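Local coordinates for protein beta-L-arabinobiosidase (Bacteroides thetaiotaomicron, PDB 5MQR) that hydrolyses glycosidic bonds, probably those of arabinofuranose side chains of plant pectin, in a human gut bacterium, at residues V974-R977 against Q978-Y982; D773-K776 against D777-E781; G374-E377 against G378-V381. All blocks are in the same frame, centred on the assembly; numbering follows the deposited sequence.

Contact 1: V974-R977 against Q978-Y982; sequences VYFR and QMELY
Y975 lays one face of its ring under the bent side chain of M979, a selenomethionine. CG of M979 stands 3.9 Å from the centroid of the Y975 ring and 29° off the ring normal, a CH-pi contact. M979 SE sits obliquely, 5.0 Å from the centroid of the Y975 ring, in a Met-aromatic contact, and 3.7 Å from Y975 OH. The two side chains run alongside each other in the same direction, four residues apart. On another side of the helix, R977 NH1 and E980 OE1 form a salt bridge of 2.8 Å. The acceptor lies near the guanidinium plane, yet OE1 is met from above the carboxylate plane, the two planes being 88° apart. The R977 chain, bent at chi2 (55°), sets one face of its guanidinium against L981 CD2, which is 3.8 Å from R977 CZ. Successive i to i+4 bonds, such as E980 N to F976 O at 2.8 Å, confirm regular alpha-helix; in a six-hairpin glycosidase such a helix is expected to belong to the alpha/alpha barrel. The second carboxylate oxygen, E980 OE2, lies obliquely 4.0 Å from F976 CE1 and is hydrogen-bonded to Q665 NE2. F976 also meets the rings of F668 and W1051, the latter edge-to-face, while M979 packs against L955 of helix 948-964 and against L1024 and M1025 of helix 1022-1029.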
loop_
_atom_site.group_PDB
_atom_site.type_symbol
_atom_site.label_atom_id
_atom_site.label_comp_id
_atom_site.label_asym_id
_atom_site.label_seq_id
_atom_site.Cartn_x
_atom_site.Cartn_y
_atom_site.Cartn_z
ATOM N N VAL A 974 -22.445 12.975 -12.449
ATOM C CA VAL A 974 -23.439 12.455 -13.336
ATOM C C VAL A 974 -23.120 11.024 -13.779
ATOM O O VAL A 974 -24.010 10.173 -13.779
ATOM C CB VAL A 974 -23.669 13.377 -14.558
ATOM C CG1 VAL A 974 -24.616 12.724 -15.566
ATOM C CG2 VAL A 974 -24.257 14.703 -14.089
ATOM N N TYR A 975 -21.883 10.784 -14.191
ATOM C CA TYR A 975 -21.489 9.446 -14.618
ATOM C C TYR A 975 -21.597 8.470 -13.426
ATOM O O TYR A 975 -22.142 7.364 -13.562
ATOM C CB TYR A 975 -20.066 9.416 -15.227
ATOM C CG TYR A 975 -19.576 8.019 -15.487
ATOM C CD1 TYR A 975 -19.836 7.368 -16.693
ATOM C CD2 TYR A 975 -18.875 7.330 -14.521
ATOM C CE1 TYR A 975 -19.406 6.052 -16.917
ATOM C CE2 TYR A 975 -18.435 6.036 -14.726
ATOM C CZ TYR A 975 -18.699 5.394 -15.920
ATOM O OH TYR A 975 -18.244 4.102 -16.090
ATOM N N PHE A 976 -21.074 8.883 -12.279
ATOM C CA PHE A 976 -21.099 8.051 -11.080
ATOM C C PHE A 976 -22.516 7.684 -10.710
ATOM O O PHE A 976 -22.795 6.529 -10.397
ATOM C CB PHE A 976 -20.453 8.749 -9.872
ATOM C CG PHE A 976 -20.349 7.869 -8.656
ATOM C CD1 PHE A 976 -21.385 7.818 -7.721
ATOM C CD2 PHE A 976 -19.243 7.063 -8.469
ATOM C CE1 PHE A 976 -21.313 6.982 -6.620
ATOM C CE2 PHE A 976 -19.139 6.249 -7.345
ATOM C CZ PHE A 976 -20.182 6.193 -6.423
ATOM N N ARG A 977 -23.401 8.675 -10.756
ATOM C CA ARG A 977 -24.791 8.495 -10.367
ATOM C C ARG A 977 -25.488 7.472 -11.265
ATOM O O ARG A 977 -26.249 6.650 -10.775
ATOM C CB ARG A 977 -25.533 9.844 -10.357
ATOM C CG ARG A 977 -26.989 9.815 -9.892
ATOM C CD ARG A 977 -27.129 9.175 -8.500
ATOM N NE ARG A 977 -28.525 9.129 -8.062
ATOM C CZ ARG A 977 -29.021 8.327 -7.110
ATOM N NH1 ARG A 977 -28.260 7.452 -6.445
ATOM N NH2 ARG A 977 -30.322 8.392 -6.824
ATOM N N GLN A 978 -25.203 7.492 -12.561
ATOM C CA GLN A 978 -25.814 6.526 -13.478
ATOM C C GLN A 978 -25.246 5.127 -13.281
ATOM O O GLN A 978 -25.986 4.158 -13.400
ATOM C CB GLN A 978 -25.689 6.964 -14.942
ATOM C CG GLN A 978 -26.636 8.091 -15.318
ATOM C CD GLN A 978 -28.099 7.759 -15.009
ATOM O OE1 GLN A 978 -28.520 6.626 -15.159
ATOM N NE2 GLN A 978 -28.859 8.738 -14.566
HETATM N N MSE A 979 -23.953 5.025 -12.963
HETATM C CA MSE A 979 -23.387 3.747 -12.564
HETATM C C MSE A 979 -24.001 3.249 -11.274
HETATM O O MSE A 979 -24.252 2.059 -11.153
HETATM C CB MSE A 979 -21.865 3.798 -12.432
HETATM C CG MSE A 979 -21.183 3.952 -13.782
HETATM SE SE MSE A 979 -21.217 2.260 -14.776
HETATM C CE MSE A 979 -19.914 1.219 -13.710
ATOM N N GLU A 980 -24.257 4.138 -10.318
ATOM C CA GLU A 980 -24.904 3.772 -9.065
ATOM C C GLU A 980 -26.332 3.217 -9.266
ATOM O O GLU A 980 -26.725 2.211 -8.655
ATOM C CB GLU A 980 -24.927 4.976 -8.113
ATOM C CG GLU A 980 -25.463 4.661 -6.723
ATOM C CD GLU A 980 -25.133 5.741 -5.697
ATOM O OE1 GLU A 980 -25.555 6.882 -5.913
ATOM O OE2 GLU A 980 -24.452 5.455 -4.680
ATOM N N LEU A 981 -27.103 3.885 -10.116
ATOM C CA LEU A 981 -28.446 3.431 -10.467
ATOM C C LEU A 981 -28.415 2.083 -11.219
ATOM O O LEU A 981 -29.263 1.227 -10.981
ATOM C CB LEU A 981 -29.173 4.495 -11.298
ATOM C CG LEU A 981 -29.513 5.812 -10.590
ATOM C CD1 LEU A 981 -30.215 6.831 -11.518
ATOM C CD2 LEU A 981 -30.374 5.554 -9.361
ATOM N N TYR A 982 -27.441 1.887 -12.104
ATOM C CA TYR A 982 -27.271 0.599 -12.762
ATOM C C TYR A 982 -27.020 -0.494 -11.694
ATOM O O TYR A 982 -27.620 -1.582 -11.723
ATOM C CB TYR A 982 -26.126 0.676 -13.773
ATOM C CG TYR A 982 -25.928 -0.522 -14.689
ATOM C CD1 TYR A 982 -26.922 -1.495 -14.886
ATOM C CD2 TYR A 982 -24.749 -0.663 -15.393
ATOM C CE1 TYR A 982 -26.720 -2.570 -15.739
ATOM C CE2 TYR A 982 -24.542 -1.726 -16.256
ATOM C CZ TYR A 982 -25.524 -2.683 -16.419
ATOM O OH TYR A 982 -25.294 -3.734 -17.280
#

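Contact 2: D773-K776 against D777-E781; sequences DMTK and DLETE
Three i to i+4 backbone bonds establish alpha-helical geometry here: L778 N to M774 O at 3.1 Å, E779 N to T775 O, and T780 N to K776 O at 2.9 Å with an N-H...O angle of 173°. Across this turn the selenomethionine M774 makes the apolar side-chain contact, with L778. Bends at chi2 (-63°) and chi3 (-62°) carry M774 CE forward along the helix to D777 CB, at 3.9 Å, and L778 CD2, at 4.0 Å. Both encounters are made at about a right angle, and M774 SE comes within 4.0 Å of D777 CG, so the selenium flanks the carboxylate. That carboxylate is directed outside the helix: D777 OD1 forms a salt bridge with R737 NH2, while D773 OD2, one turn back, forms another with R737 NH1. One arginine thus bridges two acids whose oxygens, D773 OD2 and D777 OD1, stand 5.4 Å apart, and its charge would be expected to offset their mutual repulsion. Elsewhere on the helix T775 CG2 meets E779 OE2 at 3.4 Å, a methyl beside a carboxylate oxygen. Around them L778 packs on Y736 of helix 726-737, on V758 of helix 754-765 and on L833 of helix 820-839, and T775 on M845 of helix 843-864. A helix packed on several neighbouring helices is consistent with the alpha/alpha barrel expected of a six-hairpin glycosidase.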
loop_
_atom_site.group_PDB
_atom_site.type_symbol
_atom_site.label_atom_id
_atom_site.label_comp_id
_atom_site.label_asym_id
_atom_site.label_seq_id
_atom_site.Cartn_x
_atom_site.Cartn_y
_atom_site.Cartn_z
ATOM N N ASP A 773 -4.162 -13.079 -36.778
ATOM C CA ASP A 773 -4.801 -14.291 -37.312
ATOM C C ASP A 773 -6.330 -14.180 -37.524
ATOM O O ASP A 773 -6.879 -14.931 -38.308
ATOM C CB ASP A 773 -4.456 -15.498 -36.417
ATOM C CG ASP A 773 -5.122 -16.785 -36.872
ATOM O OD1 ASP A 773 -4.648 -17.418 -37.846
ATOM O OD2 ASP A 773 -6.149 -17.138 -36.251
HETATM N N MSE A 774 -6.994 -13.260 -36.822
HETATM C CA MSE A 774 -8.454 -13.022 -36.945
HETATM C C MSE A 774 -8.848 -12.003 -38.008
HETATM O O MSE A 774 -10.031 -11.838 -38.302
HETATM C CB MSE A 774 -9.026 -12.552 -35.588
HETATM C CG MSE A 774 -9.467 -13.718 -34.704
HETATM SE SE MSE A 774 -10.930 -14.761 -35.499
HETATM C CE MSE A 774 -12.305 -13.340 -35.574
ATOM N N THR A 775 -7.856 -11.321 -38.583
ATOM C CA THR A 775 -8.062 -10.204 -39.524
ATOM C C THR A 775 -8.908 -10.601 -40.759
ATOM O O THR A 775 -9.894 -9.928 -41.059
ATOM C CB THR A 775 -6.676 -9.556 -39.857
ATOM O OG1 THR A 775 -6.324 -8.655 -38.787
ATOM C CG2 THR A 775 -6.646 -8.831 -41.124
ATOM N N LYS A 776 -8.550 -11.684 -41.444
ATOM C CA LYS A 776 -9.311 -12.131 -42.612
ATOM C C LYS A 776 -10.760 -12.457 -42.281
ATOM O O LYS A 776 -11.652 -12.059 -43.017
ATOM C CB LYS A 776 -8.663 -13.347 -43.276
ATOM C CG LYS A 776 -7.353 -13.012 -43.962
ATOM C CD LYS A 776 -6.839 -14.183 -44.802
ATOM C CE LYS A 776 -5.326 -14.119 -44.995
ATOM N NZ LYS A 776 -4.954 -14.678 -46.330
ATOM N N ASP A 777 -10.969 -13.141 -41.154
ATOM C CA ASP A 777 -12.302 -13.502 -40.681
ATOM C C ASP A 777 -13.165 -12.269 -40.469
ATOM O O ASP A 777 -14.362 -12.290 -40.794
ATOM C CB ASP A 777 -12.267 -14.267 -39.363
ATOM C CG ASP A 777 -11.413 -15.507 -39.420
ATOM O OD1 ASP A 777 -10.152 -15.353 -39.434
ATOM O OD2 ASP A 777 -11.993 -16.621 -39.416
ATOM N N LEU A 778 -12.560 -11.208 -39.923
ATOM C CA LEU A 778 -13.262 -9.944 -39.706
ATOM C C LEU A 778 -13.560 -9.191 -40.993
ATOM O O LEU A 778 -14.609 -8.538 -41.083
ATOM C CB LEU A 778 -12.517 -9.049 -38.733
ATOM C CG LEU A 778 -12.401 -9.613 -37.314
ATOM C CD1 LEU A 778 -11.427 -8.734 -36.536
ATOM C CD2 LEU A 778 -13.755 -9.742 -36.626
ATOM N N GLU A 779 -12.675 -9.294 -41.986
ATOM C CA GLU A 779 -12.927 -8.686 -43.318
ATOM C C GLU A 779 -14.076 -9.369 -44.012
ATOM O O GLU A 779 -14.928 -8.700 -44.583
ATOM C CB GLU A 779 -11.705 -8.757 -44.255
ATOM C CG GLU A 779 -10.501 -7.968 -43.799
ATOM C CD GLU A 779 -9.277 -8.233 -44.670
ATOM O OE1 GLU A 779 -9.326 -7.846 -45.848
ATOM O OE2 GLU A 779 -8.277 -8.811 -44.157
ATOM N N THR A 780 -14.076 -10.700 -43.987
ATOM C CA THR A 780 -15.189 -11.469 -44.528
ATOM C C THR A 780 -16.515 -11.045 -43.864
ATOM O O THR A 780 -17.508 -10.830 -44.553
ATOM C CB THR A 780 -14.971 -12.995 -44.358
ATOM O OG1 THR A 780 -13.756 -13.367 -45.013
ATOM C CG2 THR A 780 -16.176 -13.823 -44.947
ATOM N N GLU A 781 -16.515 -10.916 -42.534
ATOM C CA GLU A 781 -17.710 -10.431 -41.833
ATOM C C GLU A 781 -18.144 -9.039 -42.337
ATOM O O GLU A 781 -19.328 -8.838 -42.684
ATOM C CB GLU A 781 -17.481 -10.394 -40.325
ATOM C CG GLU A 781 -18.666 -9.890 -39.522
ATOM C CD GLU A 781 -18.403 -9.873 -38.028
ATOM O OE1 GLU A 781 -17.221 -9.817 -37.607
ATOM O OE2 GLU A 781 -19.406 -9.886 -37.274
#

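Contact 3: G374-E377 against G378-V381; sequences GIQE and GNGV
Direct hydrogen bonding between the two segments rests on N379 N to Q376 O, 3.0 Å long; the donor stands 42° above the carbonyl plane. This bond closes a type II beta turn from Q376 to N379. G378 takes its third position with a positive phi (94°), where a CB would be jammed against the E377 carbonyl oxygen. Water-mediated bonding adds a second link: one water accepts from Q376 N and from N379 ND2, both at 3.1 Å. Another lies 2.9 Å from E377 O and near N379 OD1, although its protons have competing acceptors. Polar tethers to the surroundings place the turn in the beta-propeller: N379 OD1 bonds to V157 N, E377 OE1 to T269 OG1, and the N379 backbone to Y82, residues of the first strands of three four-stranded antiparallel sheets. Q376 OE1 is held by Q244 NE2, and the Q376 side chain comes about 3 Å from a bound calcium ion. By van der Waals contact, I375 turns its CG2 anti to the backbone N and into the returning chain, where I375 CG2 sits 3.3 Å from N379 O and equally near G380 O. Q376 and N379 run side by side with amide planes 75° apart, N379 ND2 lying 3.7 Å from Q376 CB.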
loop_
_atom_site.group_PDB
_atom_site.type_symbol
_atom_site.label_atom_id
_atom_site.label_comp_id
_atom_site.label_asym_id
_atom_site.label_seq_id
_atom_site.Cartn_x
_atom_site.Cartn_y
_atom_site.Cartn_z
ATOM N N GLY A 374 12.647 11.009 19.466
ATOM C CA GLY A 374 12.893 11.429 18.096
ATOM C C GLY A 374 13.136 12.928 18.116
ATOM O O GLY A 374 13.453 13.505 19.159
ATOM N N ILE A 375 12.932 13.556 16.969
ATOM C CA ILE A 375 13.206 14.954 16.793
ATOM C C ILE A 375 11.937 15.767 17.057
ATOM O O ILE A 375 10.899 15.527 16.435
ATOM C CB ILE A 375 13.709 15.209 15.353
ATOM C CG1 ILE A 375 14.985 14.373 15.102
ATOM C CG2 ILE A 375 13.907 16.716 15.074
ATOM C CD1 ILE A 375 15.334 14.191 13.644
ATOM N N GLN A 376 12.033 16.718 17.988
ATOM C CA GLN A 376 10.957 17.641 18.245
ATOM C C GLN A 376 10.591 18.468 17.019
ATOM O O GLN A 376 11.437 18.734 16.154
ATOM C CB GLN A 376 11.348 18.629 19.334
ATOM C CG GLN A 376 11.317 18.031 20.709
ATOM C CD GLN A 376 11.442 19.095 21.750
ATOM O OE1 GLN A 376 10.487 19.779 22.051
ATOM N NE2 GLN A 376 12.614 19.243 22.294
ATOM N N GLU A 377 9.337 18.883 16.958
ATOM C CA GLU A 377 8.894 19.779 15.897
ATOM C C GLU A 377 9.684 21.070 15.981
ATOM O O GLU A 377 9.774 21.677 17.063
ATOM C CB GLU A 377 7.395 20.101 16.036
ATOM C CG GLU A 377 6.521 18.891 15.811
ATOM C CD GLU A 377 5.037 19.172 15.833
ATOM O OE1 GLU A 377 4.610 20.275 16.284
ATOM O OE2 GLU A 377 4.310 18.251 15.403
ATOM N N GLY A 378 10.231 21.486 14.845
ATOM C CA GLY A 378 11.064 22.682 14.766
ATOM C C GLY A 378 12.560 22.418 14.900
ATOM O O GLY A 378 13.359 23.321 14.616
ATOM N N ASN A 379 12.948 21.198 15.301
ATOM C CA ASN A 379 14.353 20.848 15.447
ATOM C C ASN A 379 14.896 20.012 14.291
ATOM O O ASN A 379 15.841 19.261 14.480
ATOM C CB ASN A 379 14.576 20.129 16.789
ATOM C CG ASN A 379 14.513 21.075 17.979
ATOM O OD1 ASN A 379 14.461 22.287 17.833
ATOM N ND2 ASN A 379 14.508 20.501 19.175
ATOM N N GLY A 380 14.278 20.141 13.117
ATOM C CA GLY A 380 14.804 19.625 11.867
ATOM C C GLY A 380 14.054 18.464 11.271
ATOM O O GLY A 380 13.483 17.645 11.988
ATOM N N VAL A 381 14.092 18.381 9.951
ATOM C CA VAL A 381 13.475 17.290 9.199
ATOM C C VAL A 381 14.567 16.585 8.403
ATOM O O VAL A 381 15.128 17.165 7.481
ATOM C CB VAL A 381 12.401 17.817 8.213
ATOM C CG1 VAL A 381 11.864 16.695 7.336
ATOM C CG2 VAL A 381 11.279 18.544 8.972
HETATM O O HOH W 1 14.795 17.368 19.192
HETATM O O HOH W 2 11.505 23.162 18.799
#

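How the contacts relate
Along the chain the order is contact 3, contact 2, contact 1. Contacts 1 and 2 share the MGH1-like glycoside hydrolase region but lie on different helices, 972-985 and 768-788; their centres are 36 Å apart and their nearest atoms about 22 Å. Contact 3 belongs to the BNR repeat-like region, in the loop between strands 349-350 and 387-393. Its centre is 47 Å from that of contact 1 and 67 Å from that of contact 2, and contacts 2 and 3 fall on opposite sides of the chain's centre. None touches another; contacts 1 and 2 lie in the helical glycosidase region and contact 3 in the beta-propeller, among the other domains of the chain.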